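Local coordinates for Non-atp dependent l-selective hydantoinase (Arthrobacter aurescens, PDB 1GKR) that hydrolyses the ring of 5-substituted hydantoins as a zinc-dependent cyclic amidase, preferring aryl over alkyl derivatives, with an enantioselectivity that depends on the substrate, at the interface of chains A and B. Coordinates in Å, arbitrary orientation; residue numbers count along the deposited sequence, not the author numbering. Chains: chain A/B, Non-atp dependent l-selective hydantoinase.

The interface of chains A and B. Residues chain A 30-33, 383; chain B 31-34.
A:Ile32 and B:Ile32 pair with each other across the two-fold axis through their backbones. A:Ile32 N donates to B:Ile32 O at 3.0 Å, and B:Ile32 N donates to A:Ile32 O at 3.0 Å. The pair closes a two-bond ring of the antiparallel ladder. One step along, B:Ala34 N donates to A:Ala30 O at 2.7 Å. This bond lies just past the end of strand 28-33 of chain B. In this register A:Ala31 faces B:Ser33, and A:Ser33 faces B:Ala31. Their beta carbons meet on one face of the ladder; the modelled approach is too tight to carry weight. On the opposite face, A:Val383 lies over the chain B strand and touches it with both methyls. A:Val383 CG2 sits over the B:Ile32 carbonyl, 3.4 Å from B:Ile32 O. It also reaches B:Ile32 CG2. A:Val383 CG1 is anti to the backbone N (chi1 161°), which turns it towards B:Ala34, where it meets B:Ala34 CB at 3.7 Å. A:Val383 thus spans B:Ile32 to B:Ala34 and covers that stretch of the ladder with apolar surface. The symmetry repeats this packing with the chains exchanged. A:Val383 comes from a loop, far in sequence from strand 28-33. That strand belongs to the small beta-sandwich domain that hydantoinases build from N- and C-terminal segments beside the metal-binding barrel. The loop, shortly before strand 389-393, probably belongs to it too. The two copies of strand 28-33 join sheets of neighbouring subunits, as one contact of the homotetramer.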
loop_
_atom_site.group_PDB
_atom_site.type_symbol
_atom_site.label_atom_id
_atom_site.label_comp_id
_atom_site.label_asym_id
_atom_site.label_seq_id
_atom_site.Cartn_x
_atom_site.Cartn_y
_atom_site.Cartn_z
ATOM N N ALA A 30 -36.888 26.448 -15.919
ATOM C CA ALA A 30 -38.066 26.667 -15.095
ATOM C C ALA A 30 -38.765 25.337 -14.819
ATOM O O ALA A 30 -39.434 25.170 -13.790
ATOM C CB ALA A 30 -39.005 27.617 -15.796
ATOM N N ALA A 31 -38.594 24.386 -15.734
ATOM C CA ALA A 31 -39.220 23.084 -15.582
ATOM C C ALA A 31 -38.674 22.038 -16.537
ATOM O O ALA A 31 -38.112 22.354 -17.585
ATOM C CB ALA A 31 -40.701 23.216 -15.795
ATOM N N ILE A 32 -38.843 20.784 -16.146
ATOM C CA ILE A 32 -38.448 19.646 -16.961
ATOM C C ILE A 32 -39.677 18.761 -16.922
ATOM O O ILE A 32 -40.137 18.368 -15.844
ATOM C CB ILE A 32 -37.274 18.888 -16.359
ATOM C CG1 ILE A 32 -36.074 19.831 -16.254
ATOM C CG2 ILE A 32 -36.969 17.655 -17.206
ATOM C CD1 ILE A 32 -34.858 19.205 -15.634
ATOM N N SER A 33 -40.239 18.452 -18.080
ATOM C CA SER A 33 -41.431 17.634 -18.052
ATOM C C SER A 33 -41.525 16.635 -19.188
ATOM O O SER A 33 -40.936 16.815 -20.257
ATOM C CB SER A 33 -42.659 18.533 -18.013
ATOM O OG SER A 33 -43.263 18.623 -19.278
ATOM N N VAL A 383 -34.024 22.373 -12.249
ATOM C CA VAL A 383 -34.837 23.553 -12.049
ATOM C C VAL A 383 -33.982 24.511 -11.232
ATOM O O VAL A 383 -33.444 24.129 -10.190
ATOM C CB VAL A 383 -36.145 23.200 -11.312
ATOM C CG1 VAL A 383 -36.770 24.447 -10.705
ATOM C CG2 VAL A 383 -37.118 22.554 -12.290
ATOM N N ALA B 31 -43.368 15.735 -14.137
ATOM C CA ALA B 31 -42.638 16.983 -14.267
ATOM C C ALA B 31 -42.145 17.533 -12.940
ATOM O O ALA B 31 -42.672 17.211 -11.875
ATOM C CB ALA B 31 -43.518 18.009 -14.924
ATOM N N ILE B 32 -41.116 18.362 -13.028
ATOM C CA ILE B 32 -40.552 19.041 -11.871
ATOM C C ILE B 32 -40.454 20.479 -12.340
ATOM O O ILE B 32 -39.812 20.768 -13.354
ATOM C CB ILE B 32 -39.158 18.535 -11.533
ATOM C CG1 ILE B 32 -39.234 17.042 -11.211
ATOM C CG2 ILE B 32 -38.583 19.347 -10.376
ATOM C CD1 ILE B 32 -37.905 16.416 -10.898
ATOM N N SER B 33 -41.100 21.390 -11.632
ATOM C CA SER B 33 -41.040 22.761 -12.087
ATOM C C SER B 33 -40.968 23.785 -10.971
ATOM O O SER B 33 -41.395 23.538 -9.841
ATOM C CB SER B 33 -42.222 23.041 -13.006
ATOM O OG SER B 33 -43.229 23.754 -12.337
ATOM N N ALA B 34 -40.409 24.943 -11.305
ATOM C CA ALA B 34 -40.229 26.009 -10.337
ATOM C C ALA B 34 -41.544 26.583 -9.846
ATOM O O ALA B 34 -41.657 26.987 -8.691
ATOM C CB ALA B 34 -39.369 27.110 -10.945
#